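PDB 6VTJ: Non-ribosomal peptide synthetase from Methanobrevibacter ruminantium, which probably acts as a reductase releasing a peptide from the 4'-phosphopantetheine arm of the carrier domain to which it is fused, in nonribosomal peptide synthesis. Local coordinates for residues N128-A134 with G152-M157; N234-V238 with S295-A299; A357-M363 with Y393-I399. Residue numbers count along the deposited sequence, not the author numbering.

Interaction 1 of 3, residues N128-A134 with G152-M157; sequences NVLLTGA and GKIYCM
This is a parallel strand pair in a Rossmann-type sheet, formed by the first and last elements of the beta-alpha-beta unit made of strand 129-132, helix 137-149 and strand 154-158. The strand segments run 4.7 Å apart at their closest, with a 25° angle between them and a signed crossing of -25°. Extended backbones pair Val129 with Ile154, Leu130 with Tyr155 and Leu131 with Cys156 (CA-CA 4.7, 4.8 and 4.9 Å). Hydrogen bonds alternate as parallel pairing requires: Val129 N to Lys153 O 2.9 Å, Tyr155 N to Val129 O 2.8 Å, Leu131 N to Tyr155 O 2.8 Å and Met157 N to Leu131 O 3.0 Å. At the entry end, Asn128 (chi1 m) accepts Lys153 N at OD1, 2.8 Å. Val129, Leu131, Ile154 and Cys156 share the face covered by Leu143 and Phe146 of helix 137-149, with Leu131 CD2 3.9 Å from Ile154 CD1. The other face carries Leu130 (chi1 t), its CD1 4.0 Å from Tyr155 CB; Tyr155 OH bonds Glu209 and receives Lys153 NZ at 2.9 Å. Beyond Thr132 the chain turns through Gly133 (phi/psi 76/29), in a TGxxGxxG sequence consistent with a dinucleotide-binding turn. Water 1 fills the widening gap, donating to Leu131 O and Met157 O (2.6 Å each) and accepting from Ala134 N at 2.8 Å.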
loop_
_atom_site.group_PDB
_atom_site.type_symbol
_atom_site.label_atom_id
_atom_site.label_comp_id
_atom_site.label_asym_id
_atom_site.label_seq_id
_atom_site.Cartn_x
_atom_site.Cartn_y
_atom_site.Cartn_z
ATOM N N ASN A 128 -24.056 9.743 -6.416
ATOM C CA ASN A 128 -23.070 9.769 -7.482
ATOM C C ASN A 128 -21.673 9.925 -6.902
ATOM O O ASN A 128 -21.450 10.717 -5.984
ATOM C CB ASN A 128 -23.354 10.912 -8.450
ATOM C CG ASN A 128 -24.747 10.849 -9.031
ATOM O OD1 ASN A 128 -25.293 9.766 -9.280
ATOM N ND2 ASN A 128 -25.340 12.012 -9.232
ATOM N N VAL A 129 -20.715 9.202 -7.471
ATOM C CA VAL A 129 -19.382 9.088 -6.888
ATOM C C VAL A 129 -18.365 9.778 -7.781
ATOM O O VAL A 129 -18.413 9.643 -9.005
ATOM C CB VAL A 129 -19.015 7.609 -6.673
ATOM C CG1 VAL A 129 -17.482 7.436 -6.490
ATOM C CG2 VAL A 129 -19.806 7.059 -5.489
ATOM N N LEU A 130 -17.460 10.529 -7.169
ATOM C CA LEU A 130 -16.208 10.930 -7.795
ATOM C C LEU A 130 -15.140 9.942 -7.332
ATOM O O LEU A 130 -14.768 9.930 -6.156
ATOM C CB LEU A 130 -15.836 12.362 -7.417
ATOM C CG LEU A 130 -14.415 12.727 -7.844
ATOM C CD1 LEU A 130 -14.357 12.694 -9.351
ATOM C CD2 LEU A 130 -13.983 14.075 -7.306
ATOM N N LEU A 131 -14.661 9.106 -8.243
ATOM C CA LEU A 131 -13.619 8.131 -7.963
ATOM C C LEU A 131 -12.278 8.612 -8.511
ATOM O O LEU A 131 -12.146 8.891 -9.719
ATOM C CB LEU A 131 -13.982 6.777 -8.579
ATOM C CG LEU A 131 -12.920 5.682 -8.543
ATOM C CD1 LEU A 131 -12.538 5.313 -7.104
ATOM C CD2 LEU A 131 -13.414 4.441 -9.301
ATOM N N THR A 132 -11.284 8.681 -7.632
ATOM C CA THR A 132 -9.907 8.883 -8.052
ATOM C C THR A 132 -9.195 7.541 -8.067
ATOM O O THR A 132 -9.532 6.638 -7.301
ATOM C CB THR A 132 -9.133 9.846 -7.131
ATOM O OG1 THR A 132 -8.811 9.196 -5.890
ATOM C CG2 THR A 132 -9.896 11.130 -6.877
ATOM N N GLY A 133 -8.198 7.431 -8.939
ATOM C CA GLY A 133 -7.418 6.221 -9.047
ATOM C C GLY A 133 -8.113 5.093 -9.769
ATOM O O GLY A 133 -7.827 3.920 -9.491
ATOM N N ALA A 134 -9.018 5.410 -10.700
ATOM C CA ALA A 134 -9.814 4.368 -11.344
ATOM C C ALA A 134 -8.975 3.404 -12.178
ATOM O O ALA A 134 -9.472 2.334 -12.539
ATOM C CB ALA A 134 -10.894 5.004 -12.224
ATOM N N GLY A 152 -26.304 5.116 -9.126
ATOM C CA GLY A 152 -25.971 6.455 -9.570
ATOM C C GLY A 152 -24.934 6.499 -10.677
ATOM O O GLY A 152 -24.670 5.515 -11.373
ATOM N N LYS A 153 -24.360 7.684 -10.853
ATOM C CA LYS A 153 -23.296 7.929 -11.817
ATOM C C LYS A 153 -21.947 7.879 -11.111
ATOM O O LYS A 153 -21.852 8.162 -9.914
ATOM C CB LYS A 153 -23.457 9.298 -12.478
ATOM C CG LYS A 153 -24.558 9.404 -13.510
ATOM C CD LYS A 153 -24.312 10.585 -14.433
ATOM C CE LYS A 153 -24.239 11.884 -13.651
ATOM N NZ LYS A 153 -24.278 13.072 -14.556
ATOM N N ILE A 154 -20.899 7.549 -11.860
ATOM C CA ILE A 154 -19.546 7.544 -11.314
ATOM C C ILE A 154 -18.622 8.327 -12.246
ATOM O O ILE A 154 -18.449 7.968 -13.417
ATOM C CB ILE A 154 -19.030 6.114 -11.080
ATOM C CG1 ILE A 154 -17.645 6.147 -10.435
ATOM C CG2 ILE A 154 -18.983 5.306 -12.368
ATOM C CD1 ILE A 154 -17.271 4.837 -9.787
ATOM N N TYR A 155 -18.054 9.407 -11.729
ATOM C CA TYR A 155 -17.051 10.208 -12.412
ATOM C C TYR A 155 -15.672 9.674 -12.058
ATOM O O TYR A 155 -15.339 9.573 -10.879
ATOM C CB TYR A 155 -17.144 11.668 -11.966
ATOM C CG TYR A 155 -18.444 12.367 -12.302
ATOM C CD1 TYR A 155 -19.611 12.093 -11.598
ATOM C CD2 TYR A 155 -18.494 13.327 -13.315
ATOM C CE1 TYR A 155 -20.806 12.752 -11.901
ATOM C CE2 TYR A 155 -19.677 13.987 -13.627
ATOM C CZ TYR A 155 -20.829 13.693 -12.916
ATOM O OH TYR A 155 -21.998 14.346 -13.222
ATOM N N CYS A 156 -14.857 9.382 -13.062
ATOM C CA CYS A 156 -13.532 8.806 -12.834
ATOM C C CYS A 156 -12.492 9.806 -13.301
ATOM O O CYS A 156 -12.407 10.091 -14.499
ATOM C CB CYS A 156 -13.366 7.481 -13.570
ATOM S SG CYS A 156 -14.644 6.276 -13.202
ATOM N N MET A 157 -11.695 10.318 -12.374
ATOM C CA MET A 157 -10.674 11.300 -12.721
ATOM C C MET A 157 -9.350 10.604 -13.026
ATOM O O MET A 157 -8.811 9.889 -12.175
ATOM C CB MET A 157 -10.488 12.318 -11.602
ATOM C CG MET A 157 -9.745 13.558 -12.068
ATOM S SD MET A 157 -9.136 14.583 -10.716
ATOM C CE MET A 157 -10.670 15.169 -10.024
HETATM O O HOH W 1 -10.263 7.914 -11.174
HETATM O O HOH W 2 -7.196 9.739 -10.046
#

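Interaction 2 of 3, residues N234-V238 with S295-A299; sequences NVDGV and SKFLA
Helices 229-246 and 291-308 of the reductase's Rossmann-like fold pack side by side here, their short segments 8.5 Å apart and running the same way at 22°. Both are helical, but 234-238 has a wider pi-type turn at 234-236, where Val235 takes phi/psi -115/-59. Ser295 (chi1 p) points at this helix: its OG accepts Asn234 ND2 at 3.2 Å and also bonds Tyr292 O, while Asn234 OD1 takes Leu220 N. Val235 CG2 (chi1 t) rests 3.4 Å from Ser295 O. Lys296, four residues after Tyr292, completes the Tyr-x-x-x-Lys signature of short-chain dehydrogenases; its CB points away, yet NZ curls back to Ile256 O and to water 3 (3.0 Å), which donates to Asn234 O at 2.8 Å. That Asn carbonyl-water-Lys link resembles the proton relay of the superfamily. Leu298 CB meets Val235 CG2 at 4.1 Å. The small Ala299 allows close packing, its CB 3.9 Å from Val238 CG2 and 3.4 Å from Asn234 O.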
loop_
_atom_site.group_PDB
_atom_site.type_symbol
_atom_site.label_atom_id
_atom_site.label_comp_id
_atom_site.label_asym_id
_atom_site.label_seq_id
_atom_site.Cartn_x
_atom_site.Cartn_y
_atom_site.Cartn_z
ATOM N N ASN A 234 0.006 11.293 -2.201
ATOM C CA ASN A 234 -0.674 10.696 -1.063
ATOM C C ASN A 234 -1.134 11.715 -0.029
ATOM O O ASN A 234 -2.033 11.406 0.755
ATOM C CB ASN A 234 0.242 9.674 -0.413
ATOM C CG ASN A 234 0.470 8.477 -1.294
ATOM O OD1 ASN A 234 -0.005 8.440 -2.432
ATOM N ND2 ASN A 234 1.203 7.486 -0.785
ATOM N N VAL A 235 -0.552 12.914 -0.001
ATOM C CA VAL A 235 -0.974 13.897 0.992
ATOM C C VAL A 235 -1.610 15.103 0.311
ATOM O O VAL A 235 -2.769 15.438 0.592
ATOM C CB VAL A 235 0.186 14.348 1.895
ATOM C CG1 VAL A 235 -0.340 15.320 2.925
ATOM C CG2 VAL A 235 0.826 13.167 2.579
ATOM N N ASP A 236 -0.857 15.780 -0.568
ATOM C CA ASP A 236 -1.397 16.965 -1.232
ATOM C C ASP A 236 -2.651 16.626 -2.031
ATOM O O ASP A 236 -3.574 17.439 -2.119
ATOM C CB ASP A 236 -0.350 17.599 -2.152
ATOM C CG ASP A 236 0.888 18.138 -1.394
ATOM O OD1 ASP A 236 0.840 18.337 -0.160
ATOM O OD2 ASP A 236 1.934 18.349 -2.050
ATOM N N GLY A 237 -2.689 15.443 -2.654
ATOM C CA GLY A 237 -3.879 15.053 -3.399
ATOM C C GLY A 237 -5.089 14.863 -2.499
ATOM O O GLY A 237 -6.213 15.208 -2.870
ATOM N N VAL A 238 -4.876 14.316 -1.300
ATOM C CA VAL A 238 -5.962 14.227 -0.331
ATOM C C VAL A 238 -6.401 15.622 0.115
ATOM O O VAL A 238 -7.602 15.910 0.217
ATOM C CB VAL A 238 -5.538 13.349 0.858
ATOM C CG1 VAL A 238 -6.483 13.535 2.009
ATOM C CG2 VAL A 238 -5.486 11.886 0.452
ATOM N N SER A 295 3.105 9.152 4.819
ATOM C CA SER A 295 2.189 9.913 3.970
ATOM C C SER A 295 0.734 9.488 4.190
ATOM O O SER A 295 -0.169 10.336 4.221
ATOM C CB SER A 295 2.577 9.776 2.490
ATOM O OG SER A 295 2.427 8.443 1.986
ATOM N N LYS A 296 0.477 8.184 4.336
ATOM C CA LYS A 296 -0.907 7.773 4.567
ATOM C C LYS A 296 -1.407 8.279 5.924
ATOM O O LYS A 296 -2.569 8.693 6.058
ATOM C CB LYS A 296 -1.027 6.255 4.471
ATOM C CG LYS A 296 -0.713 5.677 3.096
ATOM C CD LYS A 296 -1.611 6.241 2.004
ATOM C CE LYS A 296 -3.039 5.748 2.132
ATOM N NZ LYS A 296 -3.787 6.062 0.897
ATOM N N PHE A 297 -0.539 8.256 6.940
ATOM C CA PHE A 297 -0.920 8.777 8.246
ATOM C C PHE A 297 -1.268 10.259 8.167
ATOM O O PHE A 297 -2.260 10.707 8.766
ATOM C CB PHE A 297 0.212 8.544 9.252
ATOM C CG PHE A 297 0.032 9.295 10.545
ATOM C CD1 PHE A 297 0.538 10.594 10.697
ATOM C CD2 PHE A 297 -0.648 8.714 11.607
ATOM C CE1 PHE A 297 0.356 11.300 11.882
ATOM C CE2 PHE A 297 -0.824 9.412 12.803
ATOM C CZ PHE A 297 -0.315 10.715 12.939
ATOM N N LEU A 298 -0.446 11.041 7.459
ATOM C CA LEU A 298 -0.714 12.475 7.330
ATOM C C LEU A 298 -2.017 12.712 6.581
ATOM O O LEU A 298 -2.782 13.631 6.906
ATOM C CB LEU A 298 0.460 13.166 6.619
ATOM C CG LEU A 298 1.794 13.206 7.388
ATOM C CD1 LEU A 298 2.929 13.781 6.529
ATOM C CD2 LEU A 298 1.645 13.999 8.694
ATOM N N ALA A 299 -2.304 11.873 5.588
ATOM C CA ALA A 299 -3.587 11.973 4.909
ATOM C C ALA A 299 -4.756 11.688 5.857
ATOM O O ALA A 299 -5.760 12.413 5.853
ATOM C CB ALA A 299 -3.592 11.027 3.718
HETATM O O HOH W 3 -3.367 8.960 0.174
#

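Interaction 3 of 3, residues A357-M363 with Y393-I399; sequences ASEKVDM and YISHRDI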
loop_
_atom_site.group_PDB
_atom_site.type_symbol
_atom_site.label_atom_id
_atom_site.label_comp_id
_atom_site.label_asym_id
_atom_site.label_seq_id
_atom_site.Cartn_x
_atom_site.Cartn_y
_atom_site.Cartn_z
ATOM N N ALA A 357 7.343 -19.217 8.177
ATOM C CA ALA A 357 6.212 -20.124 7.998
ATOM C C ALA A 357 5.010 -19.685 8.829
ATOM O O ALA A 357 3.864 -19.769 8.365
ATOM C CB ALA A 357 6.614 -21.558 8.369
ATOM N N SER A 358 5.253 -19.198 10.053
ATOM C CA SER A 358 4.154 -18.888 10.966
ATOM C C SER A 358 3.527 -17.518 10.731
ATOM O O SER A 358 2.441 -17.252 11.268
ATOM C CB SER A 358 4.638 -18.986 12.412
ATOM O OG SER A 358 4.548 -20.333 12.858
ATOM N N GLU A 359 4.156 -16.655 9.943
ATOM C CA GLU A 359 3.623 -15.315 9.737
ATOM C C GLU A 359 2.251 -15.374 9.085
ATOM O O GLU A 359 2.088 -15.956 8.007
ATOM C CB GLU A 359 4.582 -14.492 8.884
ATOM C CG GLU A 359 4.161 -13.045 8.758
ATOM C CD GLU A 359 5.249 -12.182 8.169
ATOM O OE1 GLU A 359 5.848 -12.591 7.139
ATOM O OE2 GLU A 359 5.497 -11.093 8.742
ATOM N N LYS A 360 1.264 -14.797 9.770
ATOM C CA LYS A 360 -0.112 -14.744 9.306
ATOM C C LYS A 360 -0.321 -13.565 8.370
ATOM O O LYS A 360 0.350 -12.536 8.474
ATOM C CB LYS A 360 -1.089 -14.585 10.475
ATOM C CG LYS A 360 -0.892 -15.512 11.649
ATOM C CD LYS A 360 -1.446 -16.878 11.388
ATOM C CE LYS A 360 -1.567 -17.661 12.691
ATOM N NZ LYS A 360 -1.935 -19.074 12.416
ATOM N N VAL A 361 -1.292 -13.703 7.470
ATOM C CA VAL A 361 -1.643 -12.599 6.593
ATOM C C VAL A 361 -3.121 -12.678 6.255
ATOM O O VAL A 361 -3.709 -13.762 6.200
ATOM C CB VAL A 361 -0.782 -12.596 5.311
ATOM C CG1 VAL A 361 -1.331 -13.610 4.295
ATOM C CG2 VAL A 361 -0.758 -11.209 4.733
ATOM N N ASP A 362 -3.722 -11.503 6.065
ATOM C CA ASP A 362 -4.994 -11.384 5.372
ATOM C C ASP A 362 -4.778 -11.514 3.872
ATOM O O ASP A 362 -3.806 -10.986 3.318
ATOM C CB ASP A 362 -5.639 -10.034 5.675
ATOM C CG ASP A 362 -4.849 -8.865 5.091
ATOM O OD1 ASP A 362 -3.718 -8.595 5.567
ATOM O OD2 ASP A 362 -5.355 -8.216 4.155
ATOM N N MET A 363 -5.661 -12.250 3.217
ATOM C CA MET A 363 -5.727 -12.250 1.757
ATOM C C MET A 363 -7.019 -11.523 1.400
ATOM O O MET A 363 -8.094 -12.119 1.294
ATOM C CB MET A 363 -5.655 -13.649 1.195
ATOM C CG MET A 363 -4.430 -14.413 1.701
ATOM S SD MET A 363 -2.891 -13.936 0.898
ATOM C CE MET A 363 -3.141 -14.617 -0.745
ATOM N N TYR A 393 -7.433 -14.984 8.524
ATOM C CA TYR A 393 -5.999 -14.972 8.242
ATOM C C TYR A 393 -5.495 -16.383 7.961
ATOM O O TYR A 393 -5.964 -17.359 8.555
ATOM C CB TYR A 393 -5.197 -14.410 9.416
ATOM C CG TYR A 393 -5.485 -12.976 9.817
ATOM C CD1 TYR A 393 -6.246 -12.132 9.018
ATOM C CD2 TYR A 393 -4.986 -12.474 11.012
ATOM C CE1 TYR A 393 -6.507 -10.826 9.405
ATOM C CE2 TYR A 393 -5.231 -11.177 11.408
ATOM C CZ TYR A 393 -5.991 -10.355 10.602
ATOM O OH TYR A 393 -6.213 -9.062 10.993
ATOM N N ILE A 394 -4.528 -16.477 7.043
ATOM C CA ILE A 394 -3.830 -17.716 6.750
ATOM C C ILE A 394 -2.361 -17.523 7.114
ATOM O O ILE A 394 -1.909 -16.411 7.392
ATOM C CB ILE A 394 -3.989 -18.151 5.276
ATOM C CG1 ILE A 394 -3.436 -17.113 4.314
ATOM C CG2 ILE A 394 -5.436 -18.379 4.942
ATOM C CD1 ILE A 394 -3.492 -17.583 2.868
ATOM N N SER A 395 -1.616 -18.621 7.126
ATOM C CA SER A 395 -0.182 -18.544 7.366
ATOM C C SER A 395 0.572 -18.887 6.092
ATOM O O SER A 395 -0.016 -19.269 5.084
ATOM C CB SER A 395 0.234 -19.472 8.504
ATOM O OG SER A 395 0.285 -20.797 8.038
ATOM N N HIS A 396 1.899 -18.748 6.147
ATOM C CA HIS A 396 2.702 -19.100 4.989
ATOM C C HIS A 396 2.812 -20.604 4.806
ATOM O O HIS A 396 3.210 -21.046 3.728
ATOM C CB HIS A 396 4.081 -18.456 5.082
ATOM C CG HIS A 396 4.074 -17.005 4.709
ATOM N ND1 HIS A 396 3.568 -16.026 5.539
ATOM C CD2 HIS A 396 4.467 -16.371 3.579
ATOM C CE1 HIS A 396 3.674 -14.850 4.948
ATOM N NE2 HIS A 396 4.209 -15.030 3.755
ATOM N N ARG A 397 2.430 -21.392 5.809
ATOM C CA ARG A 397 2.272 -22.821 5.584
ATOM C C ARG A 397 1.076 -23.086 4.686
ATOM O O ARG A 397 1.131 -23.961 3.816
ATOM C CB ARG A 397 2.120 -23.562 6.916
ATOM C CG ARG A 397 3.294 -23.395 7.866
ATOM C CD ARG A 397 3.092 -24.194 9.158
ATOM N NE ARG A 397 4.261 -24.073 10.011
ATOM C CZ ARG A 397 4.420 -23.122 10.926
ATOM N NH1 ARG A 397 3.464 -22.218 11.129
ATOM N NH2 ARG A 397 5.539 -23.073 11.634
ATOM N N ASP A 398 -0.004 -22.320 4.855
ATOM C CA ASP A 398 -1.135 -22.444 3.944
ATOM C C ASP A 398 -0.717 -22.105 2.526
ATOM O O ASP A 398 -1.044 -22.831 1.562
ATOM C CB ASP A 398 -2.272 -21.528 4.390
ATOM C CG ASP A 398 -2.866 -21.945 5.703
ATOM O OD1 ASP A 398 -3.237 -23.130 5.826
ATOM O OD2 ASP A 398 -2.970 -21.091 6.612
ATOM N N ILE A 399 0.030 -21.003 2.381
ATOM C CA ILE A 399 0.447 -20.583 1.052
ATOM C C ILE A 399 1.374 -21.616 0.442
ATOM O O ILE A 399 1.215 -21.997 -0.721
ATOM C CB ILE A 399 1.105 -19.197 1.096
ATOM C CG1 ILE A 399 0.044 -18.122 1.322
ATOM C CG2 ILE A 399 1.865 -18.957 -0.189
ATOM C CD1 ILE A 399 0.449 -17.101 2.350
HETATM O O HOH W 4 -4.288 -18.907 10.610
#
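Ala357, in helix 354-358, lends its carbonyl to the start of helix 396-403: Ala357 O takes weak hydrogen bonds from His396 N (3.1 Å) and Arg397 N (3.4 Å), and its CB lies over one face of the Arg397 guanidinium. Ser358 OG accepts Arg397 NH1 at 2.8 Å, at the guanidinium edge, while Arg397 NE forms a salt bridge with Glu412. Glu359 O receives His396 ND1 at 2.9 Å, at the imidazole edge near its plane. Lys360 reaches across through water 4, to which NZ donates (3.0 Å) and which donates to Tyr393 O (3.1 Å). Val361 makes the antiparallel hydrogen-bonded pair with Ile394, N to O 2.8 Å and O to N 3.0 Å. Asp362 CB lies 3.9 Å from Tyr393 CE1, and Met363 CG packs on Ile394 CD1 at 3.5 Å. Ser395 N-caps helix 396-403 in a capping box, with Ser395 N donating to Asp398 OD2 (2.9 Å) and a weak bond from Arg397 N to Ser395 OG. Strand 394-395 adds a short antiparallel edge to strand 360-365, whose other partner is strand 313-322, while Phe339 and Ile343 of helix 338-349 and Leu477 of helix 474-485 cover Met363, Ile394 and Ile399.

Interactions 1 and 3 belong to one mixed sheet, their centres 34 Å and their nearest atoms about 18 Å apart. Interaction 2 is formed by helices packed against that sheet, its centre 19 Å from that of interaction 1 and 30 Å from that of interaction 3. None touches the bound 4'-phosphopantetheine directly: the side chains of Lys296 and Val361 lie about 10 Å and about 11 Å from it. Leu220, held by Asn234, immediately precedes pocket residues Val221 to Tyr224, and helix 338-349, which packs on interaction 3, begins at pocket residue Ala338. The glycine-rich turn of interaction 1 is consistent with the family's dinucleotide site, to which Lys296 of interaction 2 would probably contribute.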